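PDB 1WOZ: PduO-type ATP--cob(I)alamin adenosyltransferase from Sulfolobus tokodaii, which probably transfers the adenosyl group of ATP to cob(I)alamin, forming adenosylcobalamin. Local coordinates for the interface of chains A and B. Sequence-based numbering; all coordinates share one arbitrary frame. Chains: chain A/B, 177aa long conserved hypothetical protein (ST1454).

Contact 1: the interface of chains A and B. Residues chain A 102-105, 171; chain B 35, 58-59, 62.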
ATOM      1  N   PHE A 102      -2.124  -5.673 -22.521  1.00 21.73           N
ATOM      2  CA  PHE A 102      -1.927  -5.733 -21.072  1.00 21.68           C
ATOM      3  C   PHE A 102      -3.242  -5.955 -20.346  1.00 20.83           C
ATOM      4  O   PHE A 102      -4.284  -5.515 -20.803  1.00 20.88           O
ATOM      5  CB  PHE A 102      -1.380  -4.402 -20.542  1.00 23.59           C
ATOM      6  CG  PHE A 102       0.005  -4.092 -20.971  1.00 24.40           C
ATOM      7  CD1 PHE A 102       0.295  -2.872 -21.572  1.00 25.76           C
ATOM      8  CD2 PHE A 102       1.036  -4.994 -20.746  1.00 27.23           C
ATOM      9  CE1 PHE A 102       1.601  -2.557 -21.941  1.00 27.10           C
ATOM     10  CE2 PHE A 102       2.346  -4.686 -21.114  1.00 27.74           C
ATOM     11  CZ  PHE A 102       2.625  -3.467 -21.711  1.00 26.79           C
ATOM     12  N   VAL A 103      -3.175  -6.619 -19.197  1.00 20.65           N
ATOM     13  CA  VAL A 103      -4.351  -6.825 -18.371  1.00 20.05           C
ATOM     14  C   VAL A 103      -4.460  -5.588 -17.461  1.00 19.74           C
ATOM     15  O   VAL A 103      -3.477  -5.179 -16.836  1.00 19.42           O
ATOM     16  CB  VAL A 103      -4.208  -8.107 -17.501  1.00 20.41           C
ATOM     17  CG1 VAL A 103      -5.241  -8.097 -16.357  1.00 20.59           C
ATOM     18  CG2 VAL A 103      -4.401  -9.336 -18.385  1.00 21.31           C
ATOM     19  N   ILE A 104      -5.643  -4.978 -17.420  1.00 18.60           N
ATOM     20  CA  ILE A 104      -5.882  -3.817 -16.555  1.00 17.31           C
ATOM     21  C   ILE A 104      -6.184  -4.443 -15.199  1.00 16.72           C
ATOM     22  O   ILE A 104      -7.163  -5.192 -15.048  1.00 16.49           O
ATOM     23  CB  ILE A 104      -7.081  -2.991 -17.057  1.00 18.02           C
ATOM     24  CG1 ILE A 104      -6.733  -2.385 -18.433  1.00 17.91           C
ATOM     25  CG2 ILE A 104      -7.437  -1.893 -16.011  1.00 17.37           C
ATOM     26  CD1 ILE A 104      -7.885  -1.585 -19.102  1.00 18.38           C
ATOM     27  N   PRO A 105      -5.356  -4.142 -14.185  1.00 17.11           N
ATOM     28  CA  PRO A 105      -5.574  -4.738 -12.866  1.00 19.04           C
ATOM     29  C   PRO A 105      -6.932  -4.491 -12.210  1.00 18.95           C
ATOM     30  O   PRO A 105      -7.370  -3.347 -12.065  1.00 18.91           O
ATOM     31  CB  PRO A 105      -4.387  -4.202 -12.045  1.00 17.57           C
ATOM     32  CG  PRO A 105      -4.137  -2.862 -12.653  1.00 17.97           C
ATOM     33  CD  PRO A 105      -4.275  -3.136 -14.142  1.00 17.65           C
ATOM     34  N   TYR A 171      -5.928  -3.482 -22.075  1.00 20.59           N
ATOM     35  CA  TYR A 171      -5.412  -2.268 -22.702  1.00 21.52           C
ATOM     36  C   TYR A 171      -4.485  -2.977 -23.689  1.00 22.04           C
ATOM     37  O   TYR A 171      -3.310  -3.245 -23.412  1.00 20.66           O
ATOM     38  CB  TYR A 171      -4.589  -1.424 -21.745  1.00 21.97           C
ATOM     39  CG  TYR A 171      -4.073  -0.173 -22.426  1.00 23.44           C
ATOM     40  CD1 TYR A 171      -4.885   0.962 -22.552  1.00 22.66           C
ATOM     41  CD2 TYR A 171      -2.783  -0.133 -22.974  1.00 24.28           C
ATOM     42  CE1 TYR A 171      -4.425   2.103 -23.198  1.00 24.50           C
ATOM     43  CE2 TYR A 171      -2.309   1.015 -23.630  1.00 24.76           C
ATOM     44  CZ  TYR A 171      -3.134   2.124 -23.731  1.00 25.28           C
ATOM     45  OH  TYR A 171      -2.656   3.268 -24.307  1.00 25.83           O
TER
ATOM     46  N   ASN B  35      -2.631   2.025 -10.222  1.00 15.09           N
ATOM     47  CA  ASN B  35      -3.658   1.400 -11.053  1.00 16.21           C
ATOM     48  C   ASN B  35      -4.275   0.181 -10.346  1.00 15.49           C
ATOM     49  O   ASN B  35      -5.484  -0.075 -10.444  1.00 14.18           O
ATOM     50  CB  ASN B  35      -3.024   0.987 -12.404  1.00 16.76           C
ATOM     51  CG  ASN B  35      -4.019   1.013 -13.564  1.00 19.28           C
ATOM     52  OD1 ASN B  35      -5.140   1.499 -13.435  1.00 18.55           O
ATOM     53  ND2 ASN B  35      -3.600   0.487 -14.703  1.00 20.38           N
ATOM     54  N   GLN B  58      -8.149   4.088 -15.163  1.00 15.50           N
ATOM     55  CA  GLN B  58      -7.196   2.987 -15.356  1.00 16.57           C
ATOM     56  C   GLN B  58      -6.668   2.940 -16.801  1.00 18.25           C
ATOM     57  O   GLN B  58      -5.478   2.735 -17.046  1.00 16.98           O
ATOM     58  CB  GLN B  58      -7.842   1.654 -15.028  1.00 16.98           C
ATOM     59  CG  GLN B  58      -8.299   1.501 -13.591  1.00 17.38           C
ATOM     60  CD  GLN B  58      -8.636   0.063 -13.319  1.00 15.23           C
ATOM     61  OE1 GLN B  58      -9.652  -0.436 -13.777  1.00 16.24           O
ATOM     62  NE2 GLN B  58      -7.753  -0.628 -12.604  1.00 16.40           N
ATOM     63  N   VAL B  59      -7.564   3.129 -17.754  1.00 18.40           N
ATOM     64  CA  VAL B  59      -7.146   3.125 -19.151  1.00 19.09           C
ATOM     65  C   VAL B  59      -6.165   4.289 -19.352  1.00 19.77           C
ATOM     66  O   VAL B  59      -5.102   4.119 -19.971  1.00 20.23           O
ATOM     67  CB  VAL B  59      -8.366   3.316 -20.077  1.00 19.49           C
ATOM     68  CG1 VAL B  59      -7.894   3.605 -21.511  1.00 20.01           C
ATOM     69  CG2 VAL B  59      -9.261   2.065 -20.013  1.00 20.32           C
ATOM     70  N   PHE B  62      -2.702   3.796 -18.318  1.00 19.25           N
ATOM     71  CA  PHE B  62      -1.906   3.055 -19.311  1.00 20.65           C
ATOM     72  C   PHE B  62      -1.469   4.041 -20.399  1.00 20.41           C
ATOM     73  O   PHE B  62      -0.361   3.956 -20.915  1.00 20.82           O
ATOM     74  CB  PHE B  62      -2.704   1.905 -19.942  1.00 19.77           C
ATOM     75  CG  PHE B  62      -2.615   0.619 -19.167  1.00 21.57           C
ATOM     76  CD1 PHE B  62      -3.524   0.327 -18.160  1.00 20.42           C
ATOM     77  CD2 PHE B  62      -1.579  -0.286 -19.419  1.00 21.15           C
ATOM     78  CE1 PHE B  62      -3.404  -0.851 -17.405  1.00 19.33           C
ATOM     79  CE2 PHE B  62      -1.461  -1.462 -18.666  1.00 22.09           C
ATOM     80  CZ  PHE B  62      -2.383  -1.733 -17.657  1.00 20.91           C
TER

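Contact 2: the interface of chains A and B. Residues chain A 40, 44, 109, 112-113, 116; chain B 40, 43-44.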
ATOM      1  N   PHE A  40      -2.924 -10.468   3.632  1.00 14.99           N
ATOM      2  CA  PHE A  40      -4.250  -9.878   3.363  1.00 15.19           C
ATOM      3  C   PHE A  40      -4.909 -10.601   2.169  1.00 15.67           C
ATOM      4  O   PHE A  40      -6.083 -10.975   2.222  1.00 16.55           O
ATOM      5  CB  PHE A  40      -4.104  -8.355   3.106  1.00 17.07           C
ATOM      6  CG  PHE A  40      -5.412  -7.642   2.801  1.00 18.73           C
ATOM      7  CD1 PHE A  40      -5.525  -6.825   1.678  1.00 20.64           C
ATOM      8  CD2 PHE A  40      -6.515  -7.768   3.645  1.00 21.41           C
ATOM      9  CE1 PHE A  40      -6.715  -6.136   1.393  1.00 20.92           C
ATOM     10  CE2 PHE A  40      -7.715  -7.083   3.369  1.00 23.86           C
ATOM     11  CZ  PHE A  40      -7.809  -6.269   2.244  1.00 21.60           C
ATOM     12  N   LYS A  44      -8.557 -12.952   1.948  1.00 19.98           N
ATOM     13  CA  LYS A  44      -9.659 -12.586   1.047  1.00 21.88           C
ATOM     14  C   LYS A  44      -9.940 -13.614  -0.059  1.00 22.55           C
ATOM     15  O   LYS A  44     -10.882 -13.463  -0.830  1.00 25.14           O
ATOM     16  CB  LYS A  44      -9.348 -11.244   0.366  1.00 23.78           C
ATOM     17  CG  LYS A  44      -9.127 -10.065   1.300  1.00 29.09           C
ATOM     18  CD  LYS A  44     -10.404  -9.662   1.982  1.00 34.13           C
ATOM     19  CE  LYS A  44     -11.412  -9.087   0.991  1.00 38.04           C
ATOM     20  NZ  LYS A  44     -12.676  -8.680   1.683  1.00 40.30           N
ATOM     21  N   GLU A 109     -12.880  -9.024  -6.328  1.00 17.94           N
ATOM     22  CA  GLU A 109     -12.094  -8.479  -5.214  1.00 20.06           C
ATOM     23  C   GLU A 109     -10.855  -9.366  -5.019  1.00 19.35           C
ATOM     24  O   GLU A 109      -9.783  -8.866  -4.671  1.00 20.06           O
ATOM     25  CB  GLU A 109     -12.947  -8.415  -3.930  1.00 22.95           C
ATOM     26  CG  GLU A 109     -12.233  -7.687  -2.774  1.00 28.32           C
ATOM     27  CD  GLU A 109     -13.121  -7.483  -1.562  1.00 30.11           C
ATOM     28  OE1 GLU A 109     -12.601  -6.983  -0.540  1.00 33.42           O
ATOM     29  OE2 GLU A 109     -14.326  -7.808  -1.632  1.00 29.11           O
ATOM     30  N   SER A 112      -8.374  -8.447  -7.600  1.00 16.54           N
ATOM     31  CA  SER A 112      -7.910  -7.087  -7.329  1.00 17.08           C
ATOM     32  C   SER A 112      -6.876  -7.061  -6.216  1.00 15.45           C
ATOM     33  O   SER A 112      -5.869  -6.366  -6.335  1.00 16.19           O
ATOM     34  CB  SER A 112      -9.083  -6.161  -6.961  1.00 16.77           C
ATOM     35  OG  SER A 112      -9.977  -6.033  -8.057  1.00 17.45           O
ATOM     36  N   VAL A 113      -7.108  -7.808  -5.136  1.00 16.11           N
ATOM     37  CA  VAL A 113      -6.134  -7.806  -4.053  1.00 16.06           C
ATOM     38  C   VAL A 113      -4.844  -8.488  -4.493  1.00 16.52           C
ATOM     39  O   VAL A 113      -3.746  -8.107  -4.047  1.00 15.28           O
ATOM     40  CB  VAL A 113      -6.694  -8.453  -2.773  1.00 19.62           C
ATOM     41  CG1 VAL A 113      -5.666  -8.332  -1.637  1.00 21.98           C
ATOM     42  CG2 VAL A 113      -7.958  -7.720  -2.347  1.00 22.25           C
ATOM     43  N   VAL A 116      -2.882  -5.927  -6.421  1.00 14.97           N
ATOM     44  CA  VAL A 116      -2.244  -4.955  -5.539  1.00 14.76           C
ATOM     45  C   VAL A 116      -0.969  -5.596  -4.966  1.00 15.09           C
ATOM     46  O   VAL A 116       0.103  -4.977  -4.922  1.00 15.56           O
ATOM     47  CB  VAL A 116      -3.171  -4.560  -4.359  1.00 16.61           C
ATOM     48  CG1 VAL A 116      -2.347  -3.875  -3.263  1.00 17.85           C
ATOM     49  CG2 VAL A 116      -4.301  -3.636  -4.856  1.00 15.72           C
TER
ATOM     50  N   PHE B  40      -8.728  -2.235  -7.082  1.00 14.99           N
ATOM     51  CA  PHE B  40      -9.264  -2.733  -5.801  1.00 15.19           C
ATOM     52  C   PHE B  40     -10.446  -1.847  -5.353  1.00 15.67           C
ATOM     53  O   PHE B  40     -11.502  -2.349  -4.957  1.00 16.55           O
ATOM     54  CB  PHE B  40      -8.135  -2.770  -4.737  1.00 17.07           C
ATOM     55  CG  PHE B  40      -8.579  -3.255  -3.367  1.00 18.73           C
ATOM     56  CD1 PHE B  40      -8.286  -2.511  -2.225  1.00 20.64           C
ATOM     57  CD2 PHE B  40      -9.264  -4.461  -3.217  1.00 21.41           C
ATOM     58  CE1 PHE B  40      -8.663  -2.955  -0.948  1.00 20.92           C
ATOM     59  CE2 PHE B  40      -9.650  -4.916  -1.940  1.00 23.86           C
ATOM     60  CZ  PHE B  40      -9.346  -4.160  -0.811  1.00 21.60           C
ATOM     61  N   SER B  43     -13.525  -2.768  -7.278  1.00 18.39           N
ATOM     62  CA  SER B  43     -14.136  -4.019  -6.827  1.00 18.67           C
ATOM     63  C   SER B  43     -14.919  -3.865  -5.509  1.00 20.49           C
ATOM     64  O   SER B  43     -15.779  -4.686  -5.195  1.00 19.99           O
ATOM     65  CB  SER B  43     -13.076  -5.124  -6.650  1.00 18.57           C
ATOM     66  OG  SER B  43     -12.334  -4.966  -5.437  1.00 18.70           O
ATOM     67  N   LYS B  44     -14.639  -2.818  -4.747  1.00 19.98           N
ATOM     68  CA  LYS B  44     -15.299  -2.620  -3.449  1.00 21.88           C
ATOM     69  C   LYS B  44     -16.422  -1.573  -3.463  1.00 22.55           C
ATOM     70  O   LYS B  44     -17.100  -1.369  -2.461  1.00 25.14           O
ATOM     71  CB  LYS B  44     -14.263  -2.177  -2.403  1.00 23.78           C
ATOM     72  CG  LYS B  44     -13.105  -3.135  -2.172  1.00 29.09           C
ATOM     73  CD  LYS B  44     -13.565  -4.393  -1.491  1.00 34.13           C
ATOM     74  CE  LYS B  44     -14.029  -4.119  -0.063  1.00 38.04           C
ATOM     75  NZ  LYS B  44     -14.475  -5.380   0.610  1.00 40.30           N
TER

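Contact 1: the interface of chains A and B
B:Phe62 and A:Tyr171 pass each other in opposite directions, each laying its methylene carbon against the other's ring. CB of B:Phe62 sits over the centre of the tyrosine face, 3.4 Å from the ring centroid, a CH-pi contact. CB of A:Tyr171 lies above one face of the B:Phe62 ring, shifted toward its rim. The tyrosine can offer its face because its CG is anti to the backbone N (chi1 -180°), and the ring stands nearly upright on CB. The far rim of B:Phe62 goes deeper into chain A: its CE2 meets CB of A:Phe102 at 3.5 Å, while CE1 touches CG1 of A:Ile104 at 3.8 Å. A large flat apolar group suits this place, since it reaches strand 103-104 from helix 48-69 and spreads over several neighbours.

A:Ile104 divides its branches: CG2 rests on the flat amide of B:Gln58, 3.5 Å from CD, and CD1 approaches CG2 of B:Val59 at 4.0 Å.

NE2 of B:Gln58 gives a hydrogen bond of 2.8 Å to the backbone O of A:Pro105, in the plane of that carbonyl and fairly straight, 154° at the hydrogen. The same amide nitrogen also donates to the backbone O of B:Asn35 at 3.2 Å, a bond within chain B that should steady the glutamine's amide. Glutamine has the length and the paired N-H groups for both tasks. The proline ring packs with CG against CG of B:Asn35, crossing it at about a right angle. Together these groups pin strands 103-104 and 169-173 and the loop at A:Pro105 onto helices 23-44 and 48-69 of chain B, and probably help to hold adjacent subunits together in the deposited trimer.

Contact 2: the interface of chains A and B
A:Glu109 reaches across to B:Ser43 and B:Lys44 from the first turn of helix 109-134. Its CG is anti to the backbone N (chi1 -173°), and the chain stays extended to the carboxylate. CB passes B:Ser43, whose OG lies 3.8 Å away. CG continues beside that hydroxyl and comes 3.9 Å from CE2 of B:Phe40, so the aliphatic stem has an aromatic neighbour. At the tip, OE1 accepts a hydrogen bond of 2.7 Å from NZ of B:Lys44, which arrives on the syn side, 34° out of the carboxylate plane. OE2 lies 3.3 Å from that same NZ of B:Lys44. From the opposite face NZ of A:Lys44 donates to OE1 at 2.8 Å, standing 54° above the plane. Both bonds to OE1 are salt bridges. One carboxylate oxygen thus joins the two copies of the same lysine, and its negative charge probably offsets the repulsion expected between the two amines, which meet tip to tip, if both are charged. Glutamate suits the place by its length and charge.

Each lysine bends at chi2 and chi3, with CG over one face of the Phe40 ring of its own chain, toward the rim; the long aliphatic stem suits such packing while the amine serves the carboxylate. The two phenylalanines also meet tip to tip, CZ of B:Phe40 lying in plane at the edge of the A:Phe40 ring. B:Phe40 runs side by side with A:Val113, whose CG2 lies 3.3 Å from CE2. Small A:Ser112 lets the helices approach, its CB 3.6 Å from CA of B:Phe40. OG of B:Ser43 turns back to bond to the backbone O of B:Phe40.

In the fold, the site lies where the C-terminal end of helix 23-44 of chain B packs against the N-terminal part of helix 109-134 of chain A, with chain A's own helix 23-44 alongside.

The C-alpha centres of contact 1 and contact 2 lie about 15 Å apart along one boundary between chains A and B. Helix 23-44 of chain B serves both, giving B:Asn35 to contact 1 and its last turns to contact 2. A:Pro105 of contact 1 is followed within a few residues by the start of helix 109-134 in contact 2. The chains meet mostly through different surfaces, though Phe40 and Lys44 of both copies meet in contact 2, and the whole interface is not an exact two-fold. Such a pairing can be repeated around a ring, in keeping with the three copies of the deposited assembly; PduO-type enzymes are typically trimers.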